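Predicted aminoglycoside phosphotransferase (Brachybacterium faecium, PDB 5UXC) probably transfers a phosphate group from a nucleoside triphosphate, most likely GTP, to the 2'-hydroxyl of macrolide antibiotics such as azithromycin, thereby inactivating them. Local coordinates at residues 34-39 with 48-53; 10-15 with 87-92. All blocks are in the same frame, centred on the assembly; numbering follows the deposited sequence. Where two conformers were deposited one is given.

Interaction 1: residues 34-39 with 48-53; sequences FRVAFA and VLRLPR. With GDP (guanosine-5'-diphosphate), chain C.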
ATOM      1  N   PHE A  34      -2.266  12.457   3.504  1.00 29.71           N
ATOM      2  CA  PHE A  34      -2.954  13.213   2.465  0.50 27.97           C
ATOM      3  C   PHE A  34      -4.465  13.167   2.654  1.00 26.23           C
ATOM      4  O   PHE A  34      -5.038  12.108   2.953  1.00 26.52           O
ATOM      5  CB  PHE A  34      -2.622  12.672   1.077  0.50 29.68           C
ATOM      6  CG  PHE A  34      -1.157  12.409   0.857  0.50 32.45           C
ATOM      7  CD1 PHE A  34      -0.577  11.212   1.267  0.50 33.41           C
ATOM      8  CD2 PHE A  34      -0.365  13.353   0.234  0.50 33.71           C
ATOM      9  CE1 PHE A  34       0.758  10.949   1.044  0.50 30.84           C
ATOM     10  CE2 PHE A  34       0.978  13.114   0.020  0.50 33.47           C
ATOM     11  CZ  PHE A  34       1.547  11.905   0.427  0.50 35.48           C
ATOM     12  N   ARG A  35      -5.103  14.319   2.452  1.00 26.33           N
ATOM     13  CA  ARG A  35      -6.534  14.366   2.224  1.00 26.21           C
ATOM     14  C   ARG A  35      -6.737  14.171   0.720  1.00 29.24           C
ATOM     15  O   ARG A  35      -6.086  14.843  -0.090  1.00 24.79           O
ATOM     16  CB  ARG A  35      -7.104  15.697   2.711  1.00 31.61           C
ATOM     17  CG  ARG A  35      -8.487  16.024   2.198  1.00 30.44           C
ATOM     18  CD  ARG A  35      -9.122  17.145   3.054  1.00 34.46           C
ATOM     19  NE  ARG A  35      -8.388  18.404   2.972  1.00 39.31           N
ATOM     20  CZ  ARG A  35      -8.974  19.603   2.855  1.00 43.45           C
ATOM     21  NH1 ARG A  35     -10.298  19.699   2.833  1.00 37.77           N
ATOM     22  NH2 ARG A  35      -8.245  20.716   2.796  1.00 35.76           N
ATOM     23  N   VAL A  36      -7.608  13.246   0.340  1.00 23.37           N
ATOM     24  CA  VAL A  36      -7.829  12.896  -1.064  1.00 21.51           C
ATOM     25  C   VAL A  36      -9.246  13.293  -1.436  1.00 24.56           C
ATOM     26  O   VAL A  36     -10.179  12.991  -0.691  1.00 23.14           O
ATOM     27  CB  VAL A  36      -7.610  11.389  -1.295  1.00 21.37           C
ATOM     28  CG1 VAL A  36      -7.875  11.049  -2.768  1.00 22.41           C
ATOM     29  CG2 VAL A  36      -6.181  11.043  -0.961  1.00 23.05           C
ATOM     30  N   ALA A  37      -9.402  14.017  -2.567  1.00 20.64           N
ATOM     31  CA  ALA A  37     -10.692  14.509  -3.060  1.00 22.10           C
ATOM     32  C   ALA A  37     -10.833  14.181  -4.542  1.00 23.07           C
ATOM     33  O   ALA A  37      -9.827  14.004  -5.251  1.00 18.19           O
ATOM     34  CB  ALA A  37     -10.830  16.029  -2.876  1.00 22.56           C
ATOM     35  N   PHE A  38     -12.089  14.041  -4.997  1.00 19.91           N
ATOM     36  CA  PHE A  38     -12.377  13.863  -6.422  1.00 18.95           C
ATOM     37  C   PHE A  38     -12.945  15.177  -6.948  1.00 19.27           C
ATOM     38  O   PHE A  38     -13.662  15.860  -6.217  1.00 23.66           O
ATOM     39  CB  PHE A  38     -13.437  12.789  -6.670  1.00 19.60           C
ATOM     40  CG  PHE A  38     -12.987  11.379  -6.397  1.00 20.14           C
ATOM     41  CD1 PHE A  38     -11.682  11.047  -6.470  1.00 18.91           C
ATOM     42  CD2 PHE A  38     -13.928  10.409  -6.072  1.00 24.11           C
ATOM     43  CE1 PHE A  38     -11.297   9.704  -6.236  1.00 19.20           C
ATOM     44  CE2 PHE A  38     -13.566   9.109  -5.825  1.00 23.61           C
ATOM     45  CZ  PHE A  38     -12.267   8.762  -5.924  1.00 19.82           C
ATOM     46  N   ALA A  39     -12.693  15.507  -8.219  1.00 18.33           N
ATOM     47  CA  ALA A  39     -13.399  16.680  -8.761  1.00 19.49           C
ATOM     48  C   ALA A  39     -13.405  16.587 -10.275  1.00 18.63           C
ATOM     49  O   ALA A  39     -12.550  15.921 -10.863  1.00 18.17           O
ATOM     50  CB  ALA A  39     -12.750  18.000  -8.333  1.00 20.33           C
ATOM     51  N   VAL A  48      -8.222  13.537  -9.421  1.00 14.52           N
ATOM     52  CA  VAL A  48      -7.988  13.258  -8.009  1.00 15.15           C
ATOM     53  C   VAL A  48      -7.039  14.306  -7.465  1.00 15.35           C
ATOM     54  O   VAL A  48      -6.006  14.592  -8.091  1.00 14.76           O
ATOM     55  CB  VAL A  48      -7.386  11.847  -7.786  1.00 14.96           C
ATOM     56  CG1 VAL A  48      -7.194  11.582  -6.293  1.00 15.91           C
ATOM     57  CG2 VAL A  48      -8.231  10.796  -8.428  1.00 19.94           C
ATOM     58  N   LEU A  49      -7.405  14.927  -6.343  1.00 16.45           N
ATOM     59  CA  LEU A  49      -6.572  15.900  -5.628  1.00 17.18           C
ATOM     60  C   LEU A  49      -5.979  15.232  -4.387  1.00 18.95           C
ATOM     61  O   LEU A  49      -6.710  14.575  -3.632  1.00 18.61           O
ATOM     62  CB  LEU A  49      -7.401  17.138  -5.192  1.00 18.39           C
ATOM     63  CG  LEU A  49      -8.260  17.742  -6.294  1.00 23.45           C
ATOM     64  CD1 LEU A  49      -9.196  18.870  -5.758  1.00 27.76           C
ATOM     65  CD2 LEU A  49      -7.377  18.234  -7.458  1.00 23.18           C
ATOM     66  N   ARG A  50      -4.655  15.319  -4.201  1.00 19.87           N
ATOM     67  CA  ARG A  50      -4.002  14.903  -2.963  0.50 21.71           C
ATOM     68  C   ARG A  50      -3.507  16.148  -2.245  1.00 30.46           C
ATOM     69  O   ARG A  50      -2.670  16.891  -2.775  1.00 33.09           O
ATOM     70  CB  ARG A  50      -2.830  13.964  -3.226  0.50 24.63           C
ATOM     71  CG  ARG A  50      -3.193  12.673  -3.830  0.50 22.83           C
ATOM     72  CD  ARG A  50      -1.926  11.833  -3.973  0.50 27.58           C
ATOM     73  NE  ARG A  50      -1.454  11.294  -2.706  0.50 30.91           N
ATOM     74  CZ  ARG A  50      -2.041  10.286  -2.066  0.50 35.46           C
ATOM     75  NH1 ARG A  50      -1.553   9.824  -0.932  0.50 35.77           N
ATOM     76  NH2 ARG A  50      -3.121   9.732  -2.570  0.50 36.58           N
ATOM     77  N   LEU A  51      -4.009  16.372  -1.047  1.00 27.73           N
ATOM     78  CA  LEU A  51      -3.671  17.574  -0.304  1.00 28.33           C
ATOM     79  C   LEU A  51      -2.817  17.186   0.889  1.00 46.07           C
ATOM     80  O   LEU A  51      -3.291  16.453   1.777  1.00 44.00           O
ATOM     81  CB  LEU A  51      -4.938  18.295   0.145  1.00 34.36           C
ATOM     82  CG  LEU A  51      -5.762  18.589  -1.098  1.00 37.44           C
ATOM     83  CD1 LEU A  51      -7.217  18.742  -0.729  1.00 40.52           C
ATOM     84  CD2 LEU A  51      -5.221  19.853  -1.735  1.00 39.52           C
ATOM     85  N   PRO A  52      -1.551  17.604   0.926  1.00 55.11           N
ATOM     86  CA  PRO A  52      -0.683  17.252   2.061  1.00 50.15           C
ATOM     87  C   PRO A  52      -1.191  17.902   3.336  1.00 38.43           C
ATOM     88  O   PRO A  52      -1.528  19.084   3.353  1.00 47.00           O
ATOM     89  CB  PRO A  52       0.686  17.806   1.650  1.00 60.09           C
ATOM     90  CG  PRO A  52       0.338  18.962   0.711  1.00 66.32           C
ATOM     91  CD  PRO A  52      -0.894  18.517  -0.029  1.00 57.03           C
ATOM     92  N   ARG A  53      -1.244  17.126   4.405  1.00 36.53           N
ATOM     93  CA  ARG A  53      -1.827  17.616   5.642  1.00 38.99           C
ATOM     94  C   ARG A  53      -0.825  18.322   6.541  1.00 42.69           C
ATOM     95  O   ARG A  53      -1.235  19.037   7.463  1.00 46.49           O
ATOM     96  CB  ARG A  53      -2.472  16.451   6.396  1.00 38.41           C
ATOM     97  CG  ARG A  53      -3.463  15.653   5.546  1.00 39.84           C
ATOM     98  CD  ARG A  53      -4.151  14.560   6.347  1.00 36.82           C
ATOM     99  NE  ARG A  53      -4.843  15.095   7.511  1.00 45.20           N
ATOM    100  CZ  ARG A  53      -4.998  14.435   8.655  1.00 48.11           C
ATOM    101  NH1 ARG A  53      -4.511  13.205   8.793  1.00 44.61           N
ATOM    102  NH2 ARG A  53      -5.633  15.009   9.674  1.00 52.19           N
TER
HETATM  103  PB  GDP C 302      -4.486   7.794   0.984  1.00 17.23           P
HETATM  104  O1B GDP C 302      -4.534   6.348   1.410  1.00 19.07           O
HETATM  105  O2B GDP C 302      -3.220   8.482   1.272  1.00 16.67           O
HETATM  106  O3B GDP C 302      -5.706   8.482   1.727  1.00 23.37           O
HETATM  107  O3A GDP C 302      -4.718   7.890  -0.602  1.00 16.13           O
HETATM  108  PA  GDP C 302      -5.116   6.860  -1.743  1.00 14.94           P
HETATM  109  O1A GDP C 302      -4.186   7.208  -2.864  1.00 13.78           O
HETATM  110  O2A GDP C 302      -5.105   5.426  -1.248  1.00 15.29           O
HETATM  111  O5' GDP C 302      -6.575   7.231  -2.230  1.00 16.31           O
HETATM  112  C5' GDP C 302      -7.637   7.080  -1.279  1.00 17.93           C
HETATM  113  C4' GDP C 302      -8.787   6.340  -1.892  1.00 17.27           C
HETATM  114  O4' GDP C 302      -9.323   7.136  -2.946  1.00 16.39           O
HETATM  115  C3' GDP C 302      -8.368   5.035  -2.575  1.00 16.13           C
HETATM  116  O3' GDP C 302      -8.281   3.877  -1.706  1.00 17.37           O
HETATM  117  C2' GDP C 302      -9.478   4.845  -3.571  1.00 12.69           C
HETATM  118  O2' GDP C 302     -10.710   4.438  -2.918  1.00 15.24           O
HETATM  119  C1' GDP C 302      -9.752   6.295  -4.004  1.00 10.84           C
HETATM  120  N9  GDP C 302      -8.948   6.683  -5.202  1.00 13.43           N
HETATM  121  C8  GDP C 302      -7.749   7.290  -5.216  1.00 12.07           C
HETATM  122  N7  GDP C 302      -7.359   7.505  -6.515  1.00 11.31           N
HETATM  123  C5  GDP C 302      -8.334   6.990  -7.301  1.00 10.12           C
HETATM  124  C6  GDP C 302      -8.609   6.842  -8.735  1.00 13.71           C
HETATM  125  O6  GDP C 302      -7.805   7.293  -9.582  1.00 13.34           O
HETATM  126  N1  GDP C 302      -9.776   6.269  -9.119  1.00 14.25           N
HETATM  127  C2  GDP C 302     -10.696   5.810  -8.243  1.00 14.41           C
HETATM  128  N2  GDP C 302     -11.824   5.254  -8.709  1.00 14.46           N
HETATM  129  N3  GDP C 302     -10.515   5.876  -6.915  1.00 14.48           N
HETATM  130  C4  GDP C 302      -9.367   6.435  -6.414  1.00 13.86           C

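Interaction 2: residues 10-15 with 87-92; sequences LDLAAR and SELIAY. With GDP (guanosine-5'-diphosphate), chain C.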
ATOM      1  N   LEU A  10     -10.506  25.568  -4.558  1.00 33.73           N
ATOM      2  CA  LEU A  10     -10.698  25.967  -5.950  1.00 29.84           C
ATOM      3  C   LEU A  10      -9.638  26.970  -6.363  1.00 31.62           C
ATOM      4  O   LEU A  10      -9.074  26.871  -7.461  1.00 34.07           O
ATOM      5  CB  LEU A  10     -12.100  26.568  -6.150  1.00 34.39           C
ATOM      6  CG  LEU A  10     -13.283  25.601  -6.088  1.00 38.43           C
ATOM      7  CD1 LEU A  10     -14.614  26.332  -6.255  1.00 34.95           C
ATOM      8  CD2 LEU A  10     -13.167  24.527  -7.119  1.00 36.49           C
ATOM      9  N   ASP A  11      -9.343  27.926  -5.473  1.00 30.17           N
ATOM     10  CA  ASP A  11      -8.300  28.918  -5.725  1.00 37.79           C
ATOM     11  C   ASP A  11      -6.947  28.250  -5.892  1.00 33.60           C
ATOM     12  O   ASP A  11      -6.178  28.603  -6.791  1.00 37.37           O
ATOM     13  CB  ASP A  11      -8.236  29.931  -4.581  1.00 42.37           C
ATOM     14  CG  ASP A  11      -9.326  30.971  -4.665  1.00 62.91           C
ATOM     15  OD1 ASP A  11      -9.495  31.735  -3.684  1.00 71.16           O
ATOM     16  OD2 ASP A  11     -10.023  31.018  -5.708  1.00 63.39           O
ATOM     17  N   LEU A  12      -6.633  27.309  -4.998  1.00 32.58           N
ATOM     18  CA  LEU A  12      -5.390  26.546  -5.076  1.00 27.94           C
ATOM     19  C   LEU A  12      -5.281  25.807  -6.408  1.00 28.18           C
ATOM     20  O   LEU A  12      -4.250  25.865  -7.090  1.00 26.73           O
ATOM     21  CB  LEU A  12      -5.340  25.561  -3.903  1.00 28.58           C
ATOM     22  CG  LEU A  12      -4.186  24.544  -3.793  1.00 29.70           C
ATOM     23  CD1 LEU A  12      -2.914  25.290  -3.602  1.00 37.05           C
ATOM     24  CD2 LEU A  12      -4.394  23.542  -2.650  1.00 30.50           C
ATOM     25  N   ALA A  13      -6.330  25.090  -6.789  1.00 25.90           N
ATOM     26  CA  ALA A  13      -6.261  24.335  -8.031  1.00 22.30           C
ATOM     27  C   ALA A  13      -6.127  25.266  -9.233  1.00 22.67           C
ATOM     28  O   ALA A  13      -5.333  24.993 -10.142  1.00 25.04           O
ATOM     29  CB  ALA A  13      -7.483  23.419  -8.145  1.00 25.70           C
ATOM     30  N   ALA A  14      -6.859  26.390  -9.232  1.00 25.64           N
ATOM     31  CA  ALA A  14      -6.791  27.330 -10.355  1.00 29.55           C
ATOM     32  C   ALA A  14      -5.411  27.962 -10.477  1.00 31.84           C
ATOM     33  O   ALA A  14      -4.940  28.234 -11.590  1.00 31.51           O
ATOM     34  CB  ALA A  14      -7.834  28.432 -10.180  1.00 26.95           C
ATOM     35  N   ARG A  15      -4.780  28.267  -9.340  1.00 28.51           N
ATOM     36  CA  ARG A  15      -3.409  28.746  -9.353  1.00 29.57           C
ATOM     37  C   ARG A  15      -2.462  27.761 -10.035  1.00 26.97           C
ATOM     38  O   ARG A  15      -1.422  28.167 -10.561  1.00 33.79           O
ATOM     39  CB  ARG A  15      -2.962  29.040  -7.917  1.00 38.43           C
ATOM     40  CG  ARG A  15      -3.704  30.234  -7.308  1.00 54.79           C
ATOM     41  CD  ARG A  15      -2.841  31.001  -6.327  1.00 60.37           C
ATOM     42  NE  ARG A  15      -2.049  30.089  -5.510  1.00 63.29           N
ATOM     43  CZ  ARG A  15      -2.504  29.462  -4.432  1.00 58.72           C
ATOM     44  NH1 ARG A  15      -3.756  29.669  -4.013  1.00 53.81           N
ATOM     45  NH2 ARG A  15      -1.698  28.652  -3.763  1.00 52.67           N
ATOM     46  N   SER A  87       4.440  21.640  -3.666  1.00 46.54           N
ATOM     47  CA  SER A  87       4.390  21.564  -2.213  1.00 51.08           C
ATOM     48  C   SER A  87       2.963  21.682  -1.706  1.00 50.26           C
ATOM     49  O   SER A  87       2.622  21.070  -0.688  1.00 56.08           O
ATOM     50  CB  SER A  87       5.270  22.654  -1.602  1.00 49.04           C
ATOM     51  OG  SER A  87       4.915  23.937  -2.095  1.00 59.07           O
ATOM     52  N   GLU A  88       2.108  22.407  -2.433  1.00 38.78           N
ATOM     53  CA  GLU A  88       0.750  22.667  -1.991  1.00 34.35           C
ATOM     54  C   GLU A  88      -0.292  21.714  -2.553  1.00 32.29           C
ATOM     55  O   GLU A  88      -1.380  21.621  -1.976  1.00 29.12           O
ATOM     56  CB  GLU A  88       0.334  24.082  -2.374  1.00 37.71           C
ATOM     57  CG  GLU A  88       1.468  25.073  -2.472  1.00 51.01           C
ATOM     58  CD  GLU A  88       0.983  26.410  -2.979  1.00 61.51           C
ATOM     59  OE1 GLU A  88       1.313  26.779  -4.132  1.00 73.19           O
ATOM     60  OE2 GLU A  88       0.254  27.082  -2.225  1.00 60.64           O
ATOM     61  N   LEU A  89      -0.010  20.997  -3.651  1.00 28.12           N
ATOM     62  CA  LEU A  89      -1.061  20.231  -4.317  1.00 19.15           C
ATOM     63  C   LEU A  89      -0.430  19.176  -5.219  1.00 17.52           C
ATOM     64  O   LEU A  89       0.506  19.472  -5.968  1.00 24.52           O
ATOM     65  CB  LEU A  89      -1.966  21.177  -5.145  1.00 20.89           C
ATOM     66  CG  LEU A  89      -3.005  20.516  -6.049  1.00 20.33           C
ATOM     67  CD1 LEU A  89      -4.069  19.783  -5.199  1.00 21.03           C
ATOM     68  CD2 LEU A  89      -3.657  21.593  -6.969  1.00 19.91           C
ATOM     69  N   ILE A  90      -0.942  17.961  -5.135  1.00 16.53           N
ATOM     70  CA  ILE A  90      -0.742  16.941  -6.139  1.00 15.15           C
ATOM     71  C   ILE A  90      -2.085  16.633  -6.769  1.00 15.33           C
ATOM     72  O   ILE A  90      -3.105  16.552  -6.069  1.00 19.09           O
ATOM     73  CB  ILE A  90      -0.148  15.665  -5.503  1.00 17.27           C
ATOM     74  CG1 ILE A  90       1.262  15.953  -5.000  1.00 24.49           C
ATOM     75  CG2 ILE A  90      -0.192  14.546  -6.499  1.00 15.43           C
ATOM     76  CD1 ILE A  90       1.710  14.969  -3.883  1.00 26.23           C
ATOM     77  N   ALA A  91      -2.098  16.444  -8.091  1.00 14.30           N
ATOM     78  CA  ALA A  91      -3.347  16.094  -8.748  1.00 14.17           C
ATOM     79  C   ALA A  91      -3.063  15.205  -9.944  1.00 15.43           C
ATOM     80  O   ALA A  91      -2.070  15.411 -10.646  1.00 13.39           O
ATOM     81  CB  ALA A  91      -4.092  17.371  -9.238  1.00 15.33           C
ATOM     82  N   TYR A  92      -3.948  14.243 -10.205  1.00 12.80           N
ATOM     83  CA  TYR A  92      -3.732  13.318 -11.295  1.00 11.90           C
ATOM     84  C   TYR A  92      -5.080  12.998 -11.898  1.00 12.17           C
ATOM     85  O   TYR A  92      -6.091  13.022 -11.188  1.00 12.57           O
ATOM     86  CB  TYR A  92      -3.026  12.012 -10.889  1.00 10.92           C
ATOM     87  CG  TYR A  92      -3.602  11.181  -9.746  1.00 10.71           C
ATOM     88  CD1 TYR A  92      -3.174  11.384  -8.424  1.00 12.48           C
ATOM     89  CD2 TYR A  92      -4.513  10.143 -10.003  1.00 10.40           C
ATOM     90  CE1 TYR A  92      -3.638  10.542  -7.363  1.00 10.89           C
ATOM     91  CE2 TYR A  92      -4.984   9.303  -8.974  1.00 10.69           C
ATOM     92  CZ  TYR A  92      -4.522   9.514  -7.667  1.00 12.96           C
ATOM     93  OH  TYR A  92      -4.945   8.681  -6.621  1.00 12.71           O
TER
HETATM   94  PB  GDP C 302      -4.486   7.794   0.984  1.00 17.23           P
HETATM   95  O1B GDP C 302      -4.534   6.348   1.410  1.00 19.07           O
HETATM   96  O2B GDP C 302      -3.220   8.482   1.272  1.00 16.67           O
HETATM   97  O3B GDP C 302      -5.706   8.482   1.727  1.00 23.37           O
HETATM   98  O3A GDP C 302      -4.718   7.890  -0.602  1.00 16.13           O
HETATM   99  PA  GDP C 302      -5.116   6.860  -1.743  1.00 14.94           P
HETATM  100  O1A GDP C 302      -4.186   7.208  -2.864  1.00 13.78           O
HETATM  101  O2A GDP C 302      -5.105   5.426  -1.248  1.00 15.29           O
HETATM  102  O5' GDP C 302      -6.575   7.231  -2.230  1.00 16.31           O
HETATM  103  C5' GDP C 302      -7.637   7.080  -1.279  1.00 17.93           C
HETATM  104  C4' GDP C 302      -8.787   6.340  -1.892  1.00 17.27           C
HETATM  105  O4' GDP C 302      -9.323   7.136  -2.946  1.00 16.39           O
HETATM  106  C3' GDP C 302      -8.368   5.035  -2.575  1.00 16.13           C
HETATM  107  O3' GDP C 302      -8.281   3.877  -1.706  1.00 17.37           O
HETATM  108  C2' GDP C 302      -9.478   4.845  -3.571  1.00 12.69           C
HETATM  109  O2' GDP C 302     -10.710   4.438  -2.918  1.00 15.24           O
HETATM  110  C1' GDP C 302      -9.752   6.295  -4.004  1.00 10.84           C
HETATM  111  N9  GDP C 302      -8.948   6.683  -5.202  1.00 13.43           N
HETATM  112  C8  GDP C 302      -7.749   7.290  -5.216  1.00 12.07           C
HETATM  113  N7  GDP C 302      -7.359   7.505  -6.515  1.00 11.31           N
HETATM  114  C5  GDP C 302      -8.334   6.990  -7.301  1.00 10.12           C
HETATM  115  C6  GDP C 302      -8.609   6.842  -8.735  1.00 13.71           C
HETATM  116  O6  GDP C 302      -7.805   7.293  -9.582  1.00 13.34           O
HETATM  117  N1  GDP C 302      -9.776   6.269  -9.119  1.00 14.25           N
HETATM  118  C2  GDP C 302     -10.696   5.810  -8.243  1.00 14.41           C
HETATM  119  N2  GDP C 302     -11.824   5.254  -8.709  1.00 14.46           N
HETATM  120  N3  GDP C 302     -10.515   5.876  -6.915  1.00 14.48           N
HETATM  121  C4  GDP C 302      -9.367   6.435  -6.414  1.00 13.86           C

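Interaction 1: residues 34-39 with 48-53
R35 and A37 each exchange a pair of backbone hydrogen bonds with the facing strand, R35 with L51 and A37 with L49. The straightest of the four runs from L49 N to A37 O, 2.8 Å long with 169° at the hydrogen. V36, between them, and F34 and F38, beyond them, form the non-hydrogen-bonded pairs with R50, P52 and V48, and CA-H...O contacts such as V36 CA to L49 O at 3.3 Å accompany them.

Apolar contacts join V36, F38 and V48 on the nucleotide side. Both valines place CG1 anti to the backbone N (chi1 179° and -178°), which brings the two CG1 atoms to 3.6 Å and turns both CG2 methyls to GDP: that of V36 lies 3.5 Å from O3A, that of V48 3.7 Å from O6. F38 runs alongside V48, and the edge of its ring reaches the guanine, with CZ 3.5 Å from N3.

This is the beta hairpin 34-40/46-52 in the sheet of the kinase-like N-terminal lobe, and R50 probably takes the place of the lysine on the third strand of protein kinases.

The polar contacts gather at the diphosphate. In one of its two conformers, R50 NH2 donates to O3A at 3.1 Å and more weakly to O1A, while NH1 donates to O2B at 3.1 Å. R50 NE is buried without a polar partner. The guanidinium also lies over one face of the F34 ring in a cation-pi arrangement, but both residues have two conformers and the approach of NH1 to CD1 is implausibly short, so its detail is doubtful. On the reverse face, L51 CD1 sits over one face of the R35 guanidinium, whose NH2 forms a salt bridge with D5.

Interaction 2: residues 10-15 with 87-92
With CG anti to the backbone N in both L12 (chi1 175°) and L89 (chi1 172°), the two leucines point their branches toward each other's segment, and L12 CD2 meets L89 CB at 4.2 Å. Here the N-terminal helix packs on the sheet of the kinase-like N-terminal lobe, against the face turned away from the nucleotide. The two methyls of L12 divide between the side chain and the backbone of E88: CD1 rests 3.7 Å from E88 CB, while CD2 comes to 3.6 Å from the carbonyl oxygen of E88. L89, just before the strand, lays its CD2 methyl 3.9 Å from A13 CA, and both leucines also touch L51 of strand 46-52.

Farther along strand 90-93, Y92 sends its ring to the other side of the sheet, where OH donates to N7 of GDP at 2.7 Å; near the plane of the phenol ring its edge meets O6.

At the exposed end of the contact, the R15 chain bends at chi2 and chi3 and crosses E88 at about a right angle. The salt bridge joins R15 NH2 to E88 OE2 at 2.9 Å, with guanidinium and carboxylate planes 36° apart.

Overall arrangement
Both contacts reach the five-stranded antiparallel sheet of the N-terminal lobe, where strands 46-52 and 90-93 are neighbours; R50 N to I90 O and V48 N to Y92 O are probable hydrogen bonds between them. Interaction 1 is largely buried and binds strand to strand through the backbone, with one face given to GDP and its phosphates. Interaction 2 is smaller and only partly buried: leucine and alanine pack a helix onto the reverse face, and the ion pair sits at the surface. L51 links the two on that reverse side, whereas V48, R50 and Y92 converge on the nucleotide from adjacent strands.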